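PDB 4I4C: UPF0255 protein frsA from Vibrio vulnificus, which probably hydrolyses carboxylic esters to an alcohol and a carboxylate, as a serine esterase built on the alpha/beta-hydrolase fold. Local coordinates for residues Q170-I173 and G178-T181; T226-M229 and G233-S236; S236-P239 and S245-H248; A250-L255 and Q286-A291. All blocks are in the same frame, centred on the assembly; numbering follows the deposited sequence.

Following the chain from its N terminus, contact 1 closes the hairpin of strands 167-175 and 178-186. The next two contacts lie end to end between strand 223-226 and helix 246-254: contact 2 folds the loop back on its own beginning, and contact 3, sharing Ser-236 with it, brings the rest of the loop onto the start of the helix. Contact 4 closes the longest loop, from later in that helix past strand 266-271 and helix 273-284 to the turn before strand 291-295. The contacts follow in series, without nesting or crossing. In space the hairpin meets the others: Thr-181 touches Tyr-234, while Ile-180 touches Tyr-238, Leu-247 and Val-251.

Contact 1: Q170-I173 and G178-T181; sequences QLEI and GKIT
The hairpin of strands 167-175 and 178-186, at one border of the central sheet, pairs Ile-173 with Ile-180 and Glu-172 with Thr-181. Ile-173 and Ile-180 form an antiparallel hydrogen-bonded pair: Ile-173 N donates to Ile-180 O at 2.9 Å, and Ile-180 N returns a bond to Ile-173 O at 2.7 Å. In the adjoining non-hydrogen-bonded pair the strands meet through CA-H...O contacts, one from Thr-181 CA to Leu-171 O at 3.3 Å. The Glu-172 and Thr-181 side chains share a face of the sheet. A water bridges them, 2.8 Å from Thr-181 OG1 and 2.5 Å from Glu-172 OE2; the second distance is unusually short, and the strength of that bond is doubtful. With OG1 of Thr-181 set beside its own backbone N (chi1 -58°), the methyl CG2 points away from that N, to the side where Gln-170 lies, and meets Gln-170 CG at 3.7 Å. Lys-179 crosses Glu-172 with its aliphatic part: Lys-179 CD lies 3.6 Å from Glu-172 OE1, but the bend at chi4 (-66°) leaves Lys-179 NZ 5.1 Å from that oxygen. The two therefore form no salt bridge, although their charges may attract weakly. On the opposite face Ile-173 and Ile-180 sit side by side and pack on helix 246-254, both of them touching Val-251. Such an antiparallel pair of strands leading into a mostly parallel sheet, in the strand order 1-2-4-3-5-6-7-8, is the hallmark of the alpha/beta-hydrolase fold.

Contact 2: T226-M229 and G233-S236; sequences TVDM and GYSS
Beyond strand 223-226 the backbone doubles back, bringing the CA atoms of Asp-228 and Ser-235 to 5.7 Å, with Gly-233 at positive phi (53°) and a short turn closed by Ser-236 N donating to Gly-233 O. Asp-228 reaches into this bend. Asp-228 OD2 accepts a hydrogen bond from Tyr-234 N at 3.2 Å, the donor standing above the carboxylate plane, and also takes a hydrogen bond from Gln-206 NE2. Gly-233 has no CB to crowd the acid, and its CA lies 3.9 Å from Asp-228 OD2. The same oxygen lies in the plane of the Tyr-234 ring, at its edge, and the carboxylate and ring are nearly coplanar (24°). Ser-235 grips the opposite arm of the bend by its backbone: Ser-235 OG donates to Asp-228 O at 2.8 Å from above the carbonyl plane. A water donates to Ser-235 OG at 2.9 Å and accepts from Asp-228 N, so one hydroxyl serves, directly or through water, both the N-H and the C=O of the aspartate. Ser-235 CB also packs against Met-229 O, at 3.3 Å. An aspartate two residues beyond the fourth strand of the sheet, with Gly-233, Tyr-234 and Ser-235 a few residues on, is consistent with the loop after that strand in many alpha/beta hydrolases, where an Asp precedes a Gly-x-Ser.

Contact 3: S236-P239 and S245-H248; sequences SKYP and SRLH
Hydrogen bonding comes from the guanidinium of Arg-246, which takes the carbonyl of Pro-239 in a fork: Arg-246 NH2 donates to Pro-239 O at 3.0 Å, lying in the carbonyl plane on a lone pair, while the bond from Arg-246 NH1 to the same oxygen, at 3.2 Å, is weak. The oxygen lies at the guanidinium edge, tilted 19° out of its plane. A bend at chi3 (86°) swings the arginine's end back over the loop. The other edges are also used: Arg-246 NE makes a salt bridge to Glu-176, and NH1 donates to the backbone O of Asp-243 as well, so the group is held on several sides and its rotation is restrained. The loop thus braced joins strand 223-226 to helix 246-254, a strand-to-helix connection of the alpha/beta-hydrolase core, and Arg-246 lies near the N-terminal end of the helix. Apolar contact is made one residue on. Leu-247 CD2 sits over one face of the Tyr-238 ring in a CH-pi contact, 3.8 Å from the ring centroid and 14° off the normal, while Leu-247 CD1 lies 3.9 Å from Tyr-238 CD2. Van der Waals contact with the arginine is slighter: Arg-246 NH2 approaches Tyr-238 CB to 3.8 Å, with the guanidinium plane steeply inclined to the ring. The phenol hydroxyl of Tyr-238 is hydrogen-bonded to Phe-175 O, and its ring also touches Ile-180 in the hairpin.

Contact 4: A250-L255 and Q286-A291; sequences AVLNEL and QEKIKA
Lys-288 reaches from the turn before strand 291-295 across to Leu-252 and Asn-253 on helix 246-254. Its CB lies against the isopropyl end of Leu-252, 3.9 Å from Leu-252 CD2 and 4.0 Å from Leu-252 CD1. From CG onward the chain is extended, and CD slants across the same leucine, 4.0 Å from Leu-252 CD2, before arriving beside the amide of the next residue. CE then comes to 4.0 Å from Asn-253 OD1, and NZ finishes the run with a hydrogen bond to Asn-253 OD1 at 2.9 Å. The ammonium does not sit flat with the amide: it is tilted 33° from the carbonyl plane, and the two side chains meet at about a right angle. A long, weak ion pair from NZ to Glu-285 OE1 may add some electrostatic attraction. The aliphatic stem of the lysine thus packs on Leu-252, and only the tip makes a polar contact with the helix, at Asn-253. In Leu-252 a chi1 of 175° carries the isopropyl group out toward the turn, where both methyls also meet the end of the residue after the lysine: Leu-252 CD2 is 3.8 Å from Ile-289 CD1. Both Leu-252 and Ile-289 rest on Val-266 of strand 266-271, so the three form part of the apolar packing between helix and sheet. Packing of this kind, where the chain returns from helix 273-284 to a parallel strand beside a neighbouring helix, belongs to the layered beta-alpha-beta core of the alpha/beta-hydrolase fold.

Contact 1: Q170-I173 and G178-T181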
loop_
_atom_site.group_PDB
_atom_site.type_symbol
_atom_site.label_atom_id
_atom_site.label_comp_id
_atom_site.label_asym_id
_atom_site.label_seq_id
_atom_site.Cartn_x
_atom_site.Cartn_y
_atom_site.Cartn_z
ATOM N N GLN A 170 17.972 4.683 3.869
ATOM C CA GLN A 170 17.065 5.494 3.080
ATOM C C GLN A 170 17.820 6.060 1.866
ATOM O O GLN A 170 18.777 6.811 2.022
ATOM C CB GLN A 170 16.463 6.606 3.937
ATOM C CG GLN A 170 15.307 7.360 3.281
ATOM C CD GLN A 170 14.806 8.528 4.128
ATOM O OE1 GLN A 170 15.503 9.529 4.290
ATOM N NE2 GLN A 170 13.595 8.399 4.668
ATOM N N LEU A 171 17.401 5.678 0.663
ATOM C CA LEU A 171 18.028 6.170 -0.558
ATOM C C LEU A 171 17.230 7.313 -1.196
ATOM O O LEU A 171 15.994 7.342 -1.144
ATOM C CB LEU A 171 18.199 5.046 -1.581
ATOM C CG LEU A 171 18.514 3.665 -1.009
ATOM C CD1 LEU A 171 18.423 2.600 -2.096
ATOM C CD2 LEU A 171 19.880 3.638 -0.321
ATOM N N GLU A 172 17.954 8.257 -1.782
ATOM C CA GLU A 172 17.353 9.351 -2.534
ATOM C C GLU A 172 17.922 9.335 -3.950
ATOM O O GLU A 172 19.093 9.642 -4.176
ATOM C CB GLU A 172 17.608 10.700 -1.859
ATOM C CG GLU A 172 16.894 10.872 -0.530
ATOM C CD GLU A 172 17.014 12.280 0.043
ATOM O OE1 GLU A 172 17.970 13.006 -0.311
ATOM O OE2 GLU A 172 16.142 12.661 0.854
ATOM N N ILE A 173 17.068 8.974 -4.894
ATOM C CA ILE A 173 17.467 8.723 -6.261
ATOM C C ILE A 173 16.893 9.805 -7.159
ATOM O O ILE A 173 15.677 9.878 -7.347
ATOM C CB ILE A 173 16.928 7.368 -6.700
ATOM C CG1 ILE A 173 17.458 6.282 -5.762
ATOM C CG2 ILE A 173 17.304 7.083 -8.146
ATOM C CD1 ILE A 173 16.759 4.959 -5.895
ATOM N N GLY A 178 13.172 15.952 -9.039
ATOM C CA GLY A 178 12.941 15.585 -7.659
ATOM C C GLY A 178 13.806 14.384 -7.348
ATOM O O GLY A 178 14.627 13.975 -8.178
ATOM N N LYS A 179 13.636 13.820 -6.159
ATOM C CA LYS A 179 14.277 12.551 -5.818
ATOM C C LYS A 179 13.227 11.521 -5.433
ATOM O O LYS A 179 12.215 11.842 -4.797
ATOM C CB LYS A 179 15.264 12.707 -4.664
ATOM C CG LYS A 179 16.395 13.685 -4.928
ATOM C CD LYS A 179 17.237 13.876 -3.680
ATOM C CE LYS A 179 18.092 15.130 -3.766
ATOM N NZ LYS A 179 19.114 15.026 -4.832
ATOM N N ILE A 180 13.470 10.281 -5.832
ATOM C CA ILE A 180 12.669 9.153 -5.382
ATOM C C ILE A 180 13.237 8.686 -4.051
ATOM O O ILE A 180 14.429 8.419 -3.959
ATOM C CB ILE A 180 12.762 7.999 -6.382
ATOM C CG1 ILE A 180 12.023 8.366 -7.673
ATOM C CG2 ILE A 180 12.225 6.713 -5.762
ATOM C CD1 ILE A 180 12.275 7.375 -8.820
ATOM N N THR A 181 12.401 8.623 -3.016
ATOM C CA THR A 181 12.845 8.129 -1.714
ATOM C C THR A 181 12.484 6.660 -1.531
ATOM O O THR A 181 11.307 6.289 -1.575
ATOM C CB THR A 181 12.218 8.903 -0.552
ATOM O OG1 THR A 181 12.539 10.296 -0.669
ATOM C CG2 THR A 181 12.755 8.376 0.771
HETATM O O HOH W 1 13.742 11.927 1.218
#

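Contact 2: T226-M229 and G233-S236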
loop_
_atom_site.group_PDB
_atom_site.type_symbol
_atom_site.label_atom_id
_atom_site.label_comp_id
_atom_site.label_asym_id
_atom_site.label_seq_id
_atom_site.Cartn_x
_atom_site.Cartn_y
_atom_site.Cartn_z
ATOM N N THR A 226 11.723 -0.853 -0.546
ATOM C CA THR A 226 10.364 -0.329 -0.671
ATOM C C THR A 226 10.312 0.968 -1.475
ATOM O O THR A 226 11.229 1.789 -1.425
ATOM C CB THR A 226 9.697 -0.131 0.698
ATOM O OG1 THR A 226 10.483 0.767 1.488
ATOM C CG2 THR A 226 9.593 -1.467 1.427
ATOM N N VAL A 227 9.232 1.131 -2.234
ATOM C CA VAL A 227 9.029 2.311 -3.051
ATOM C C VAL A 227 7.545 2.669 -3.020
ATOM O O VAL A 227 6.691 1.775 -3.033
ATOM C CB VAL A 227 9.438 2.058 -4.531
ATOM C CG1 VAL A 227 9.333 3.344 -5.332
ATOM C CG2 VAL A 227 10.853 1.490 -4.635
ATOM N N ASP A 228 7.251 3.969 -2.958
ATOM C CA ASP A 228 5.897 4.492 -3.125
ATOM C C ASP A 228 5.560 4.765 -4.602
ATOM O O ASP A 228 6.318 5.438 -5.309
ATOM C CB ASP A 228 5.744 5.800 -2.340
ATOM C CG ASP A 228 5.655 5.586 -0.828
ATOM O OD1 ASP A 228 4.812 4.775 -0.386
ATOM O OD2 ASP A 228 6.430 6.237 -0.086
ATOM N N MET A 229 4.416 4.254 -5.052
ATOM C CA MET A 229 3.867 4.566 -6.376
ATOM C C MET A 229 3.759 6.080 -6.546
ATOM O O MET A 229 3.630 6.800 -5.554
ATOM C CB MET A 229 2.459 3.973 -6.514
ATOM C CG MET A 229 2.395 2.466 -6.556
ATOM S SD MET A 229 2.890 1.892 -8.189
ATOM C CE MET A 229 1.413 2.288 -9.128
ATOM N N GLY A 233 2.689 8.887 -0.781
ATOM C CA GLY A 233 3.744 9.067 0.210
ATOM C C GLY A 233 4.897 9.963 -0.197
ATOM O O GLY A 233 4.693 11.106 -0.606
ATOM N N TYR A 234 6.114 9.432 -0.089
ATOM C CA TYR A 234 7.333 10.119 -0.528
ATOM C C TYR A 234 7.342 10.446 -2.021
ATOM O O TYR A 234 8.157 11.252 -2.481
ATOM C CB TYR A 234 8.563 9.252 -0.241
ATOM C CG TYR A 234 9.082 9.297 1.174
ATOM C CD1 TYR A 234 9.835 10.382 1.629
ATOM C CD2 TYR A 234 8.862 8.236 2.051
ATOM C CE1 TYR A 234 10.331 10.420 2.937
ATOM C CE2 TYR A 234 9.347 8.269 3.355
ATOM C CZ TYR A 234 10.084 9.359 3.787
ATOM O OH TYR A 234 10.571 9.372 5.066
ATOM N N SER A 235 6.466 9.796 -2.784
ATOM C CA SER A 235 6.372 10.058 -4.210
ATOM C C SER A 235 5.172 10.936 -4.542
ATOM O O SER A 235 4.738 10.990 -5.691
ATOM C CB SER A 235 6.293 8.744 -4.986
ATOM O OG SER A 235 7.375 7.914 -4.624
ATOM N N SER A 236 4.650 11.620 -3.527
ATOM C CA SER A 236 3.514 12.525 -3.686
ATOM C C SER A 236 3.693 13.542 -4.810
ATOM O O SER A 236 2.737 13.889 -5.498
ATOM C CB SER A 236 3.231 13.260 -2.369
ATOM O OG SER A 236 4.355 14.016 -1.952
HETATM O O HOH W 2 8.900 6.220 -2.898
#

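Contact 3: S236-P239 and S245-H248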
loop_
_atom_site.group_PDB
_atom_site.type_symbol
_atom_site.label_atom_id
_atom_site.label_comp_id
_atom_site.label_asym_id
_atom_site.label_seq_id
_atom_site.Cartn_x
_atom_site.Cartn_y
_atom_site.Cartn_z
ATOM N N SER A 236 4.650 11.620 -3.527
ATOM C CA SER A 236 3.514 12.525 -3.686
ATOM C C SER A 236 3.693 13.542 -4.810
ATOM O O SER A 236 2.737 13.889 -5.498
ATOM C CB SER A 236 3.231 13.260 -2.369
ATOM O OG SER A 236 4.355 14.016 -1.952
ATOM N N LYS A 237 4.920 14.014 -4.998
ATOM C CA LYS A 237 5.187 15.051 -5.984
ATOM C C LYS A 237 5.348 14.504 -7.406
ATOM O O LYS A 237 5.502 15.272 -8.354
ATOM C CB LYS A 237 6.390 15.897 -5.555
ATOM C CG LYS A 237 6.149 16.629 -4.238
ATOM C CD LYS A 237 7.292 17.562 -3.875
ATOM C CE LYS A 237 8.560 16.779 -3.574
ATOM N NZ LYS A 237 8.359 15.798 -2.467
ATOM N N TYR A 238 5.282 13.181 -7.556
ATOM C CA TYR A 238 5.332 12.558 -8.874
ATOM C C TYR A 238 3.942 12.186 -9.349
ATOM O O TYR A 238 3.344 11.240 -8.834
ATOM C CB TYR A 238 6.200 11.301 -8.849
ATOM C CG TYR A 238 7.676 11.585 -8.759
ATOM C CD1 TYR A 238 8.371 12.076 -9.853
ATOM C CD2 TYR A 238 8.376 11.354 -7.583
ATOM C CE1 TYR A 238 9.713 12.332 -9.777
ATOM C CE2 TYR A 238 9.723 11.599 -7.502
ATOM C CZ TYR A 238 10.385 12.094 -8.599
ATOM O OH TYR A 238 11.729 12.348 -8.525
ATOM N N PRO A 239 3.421 12.924 -10.343
ATOM C CA PRO A 239 2.056 12.684 -10.829
ATOM C C PRO A 239 1.862 11.260 -11.341
ATOM O O PRO A 239 2.754 10.654 -11.946
ATOM C CB PRO A 239 1.908 13.688 -11.972
ATOM C CG PRO A 239 2.888 14.765 -11.643
ATOM C CD PRO A 239 4.054 14.064 -11.025
ATOM N N SER A 245 4.890 3.020 -13.901
ATOM C CA SER A 245 5.979 2.150 -13.459
ATOM C C SER A 245 7.285 2.945 -13.468
ATOM O O SER A 245 8.335 2.457 -13.044
ATOM C CB SER A 245 6.091 0.916 -14.365
ATOM O OG SER A 245 6.206 1.281 -15.732
ATOM N N ARG A 246 7.165 4.178 -13.962
ATOM C CA ARG A 246 8.216 5.189 -14.096
ATOM C C ARG A 246 9.292 5.179 -13.005
ATOM O O ARG A 246 10.487 5.136 -13.292
ATOM C CB ARG A 246 7.527 6.560 -14.052
ATOM C CG ARG A 246 8.106 7.633 -14.921
ATOM C CD ARG A 246 7.018 8.643 -15.297
ATOM N NE ARG A 246 6.814 9.714 -14.316
ATOM C CZ ARG A 246 5.791 9.787 -13.468
ATOM N NH1 ARG A 246 4.864 8.833 -13.454
ATOM N NH2 ARG A 246 5.691 10.821 -12.632
ATOM N N LEU A 247 8.855 5.274 -11.752
ATOM C CA LEU A 247 9.772 5.449 -10.638
ATOM C C LEU A 247 10.501 4.146 -10.332
ATOM O O LEU A 247 11.681 4.145 -9.984
ATOM C CB LEU A 247 9.016 5.962 -9.401
ATOM C CG LEU A 247 8.136 7.211 -9.532
ATOM C CD1 LEU A 247 7.539 7.620 -8.165
ATOM C CD2 LEU A 247 8.894 8.375 -10.133
ATOM N N HIS A 248 9.797 3.030 -10.480
ATOM C CA HIS A 248 10.415 1.721 -10.279
ATOM C C HIS A 248 11.515 1.406 -11.297
ATOM O O HIS A 248 12.516 0.747 -10.972
ATOM C CB HIS A 248 9.345 0.637 -10.280
ATOM C CG HIS A 248 8.347 0.792 -9.176
ATOM N ND1 HIS A 248 7.194 1.530 -9.318
ATOM C CD2 HIS A 248 8.351 0.332 -7.904
ATOM C CE1 HIS A 248 6.519 1.503 -8.181
ATOM N NE2 HIS A 248 7.196 0.779 -7.309
#

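Contact 4: A250-L255 and Q286-A291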
loop_
_atom_site.group_PDB
_atom_site.type_symbol
_atom_site.label_atom_id
_atom_site.label_comp_id
_atom_site.label_asym_id
_atom_site.label_seq_id
_atom_site.Cartn_x
_atom_site.Cartn_y
_atom_site.Cartn_z
ATOM N N ALA A 250 13.402 3.617 -12.718
ATOM C CA ALA A 250 14.525 4.456 -12.315
ATOM C C ALA A 250 15.216 3.857 -11.103
ATOM O O ALA A 250 16.440 3.900 -11.002
ATOM C CB ALA A 250 14.066 5.894 -12.021
ATOM N N VAL A 251 14.437 3.307 -10.178
ATOM C CA VAL A 251 15.020 2.651 -9.014
ATOM C C VAL A 251 15.763 1.388 -9.466
ATOM O O VAL A 251 16.841 1.074 -8.955
ATOM C CB VAL A 251 13.960 2.299 -7.942
ATOM C CG1 VAL A 251 14.569 1.425 -6.869
ATOM C CG2 VAL A 251 13.378 3.567 -7.301
ATOM N N LEU A 252 15.196 0.674 -10.438
ATOM C CA LEU A 252 15.860 -0.504 -11.005
ATOM C C LEU A 252 17.189 -0.120 -11.657
ATOM O O LEU A 252 18.228 -0.733 -11.390
ATOM C CB LEU A 252 14.950 -1.221 -12.011
ATOM C CG LEU A 252 15.500 -2.412 -12.808
ATOM C CD1 LEU A 252 15.922 -3.562 -11.905
ATOM C CD2 LEU A 252 14.469 -2.889 -13.827
ATOM N N ASN A 253 17.160 0.915 -12.492
ATOM C CA ASN A 253 18.372 1.374 -13.163
ATOM C C ASN A 253 19.423 1.901 -12.199
ATOM O O ASN A 253 20.608 1.937 -12.525
ATOM C CB ASN A 253 18.042 2.438 -14.212
ATOM C CG ASN A 253 17.229 1.884 -15.361
ATOM O OD1 ASN A 253 17.230 0.676 -15.614
ATOM N ND2 ASN A 253 16.525 2.766 -16.064
ATOM N N GLU A 254 18.986 2.310 -11.010
ATOM C CA GLU A 254 19.903 2.798 -9.990
ATOM C C GLU A 254 20.645 1.665 -9.245
ATOM O O GLU A 254 21.730 1.884 -8.689
ATOM C CB GLU A 254 19.160 3.699 -8.996
ATOM C CG GLU A 254 20.062 4.344 -7.953
ATOM C CD GLU A 254 20.997 5.371 -8.556
ATOM O OE1 GLU A 254 20.680 5.885 -9.650
ATOM O OE2 GLU A 254 22.043 5.667 -7.938
ATOM N N LEU A 255 20.074 0.461 -9.237
ATOM C CA LEU A 255 20.680 -0.652 -8.491
ATOM C C LEU A 255 22.103 -1.007 -8.952
ATOM O O LEU A 255 22.869 -1.620 -8.200
ATOM C CB LEU A 255 19.782 -1.894 -8.520
ATOM C CG LEU A 255 18.417 -1.766 -7.829
ATOM C CD1 LEU A 255 17.662 -3.087 -7.889
ATOM C CD2 LEU A 255 18.556 -1.289 -6.387
ATOM N N GLN A 286 12.906 -7.113 -19.303
ATOM C CA GLN A 286 12.804 -8.563 -19.216
ATOM C C GLN A 286 14.102 -9.271 -18.826
ATOM O O GLN A 286 14.091 -10.470 -18.530
ATOM C CB GLN A 286 12.230 -9.134 -20.519
ATOM C CG GLN A 286 10.960 -8.432 -20.980
ATOM C CD GLN A 286 10.086 -9.313 -21.863
ATOM O OE1 GLN A 286 10.316 -10.519 -21.969
ATOM N NE2 GLN A 286 9.081 -8.715 -22.498
ATOM N N GLU A 287 15.217 -8.543 -18.821
ATOM C CA GLU A 287 16.497 -9.144 -18.442
ATOM C C GLU A 287 16.835 -8.829 -16.996
ATOM O O GLU A 287 17.263 -9.706 -16.229
ATOM C CB GLU A 287 17.629 -8.661 -19.358
ATOM C CG GLU A 287 17.722 -9.442 -20.677
ATOM C CD GLU A 287 17.930 -10.929 -20.441
ATOM O OE1 GLU A 287 18.925 -11.286 -19.772
ATOM O OE2 GLU A 287 17.093 -11.736 -20.909
ATOM N N LYS A 288 16.634 -7.564 -16.639
ATOM C CA LYS A 288 16.939 -7.074 -15.305
ATOM C C LYS A 288 16.006 -7.644 -14.245
ATOM O O LYS A 288 16.402 -7.780 -13.094
ATOM C CB LYS A 288 16.892 -5.546 -15.269
ATOM C CG LYS A 288 17.941 -4.867 -16.132
ATOM C CD LYS A 288 17.685 -3.378 -16.208
ATOM C CE LYS A 288 18.528 -2.725 -17.287
ATOM N NZ LYS A 288 18.059 -1.340 -17.599
ATOM N N ILE A 289 14.768 -7.964 -14.621
ATOM C CA ILE A 289 13.814 -8.541 -13.673
ATOM C C ILE A 289 13.833 -10.063 -13.772
ATOM O O ILE A 289 13.569 -10.623 -14.832
ATOM C CB ILE A 289 12.382 -8.030 -13.916
ATOM C CG1 ILE A 289 12.299 -6.520 -13.666
ATOM C CG2 ILE A 289 11.380 -8.779 -13.046
ATOM C CD1 ILE A 289 12.991 -6.093 -12.382
ATOM N N LYS A 290 14.149 -10.723 -12.664
ATOM C CA LYS A 290 14.269 -12.180 -12.632
ATOM C C LYS A 290 12.993 -12.876 -12.158
ATOM O O LYS A 290 12.770 -14.050 -12.458
ATOM C CB LYS A 290 15.440 -12.577 -11.735
ATOM C CG LYS A 290 16.800 -12.098 -12.248
ATOM C CD LYS A 290 17.041 -12.574 -13.693
ATOM C CE LYS A 290 18.465 -12.288 -14.178
ATOM N NZ LYS A 290 18.860 -10.845 -14.003
ATOM N N ALA A 291 12.161 -12.153 -11.409
ATOM C CA ALA A 291 10.922 -12.725 -10.882
ATOM C C ALA A 291 9.956 -11.633 -10.473
ATOM O O ALA A 291 10.385 -10.578 -10.036
ATOM C CB ALA A 291 11.217 -13.622 -9.686
#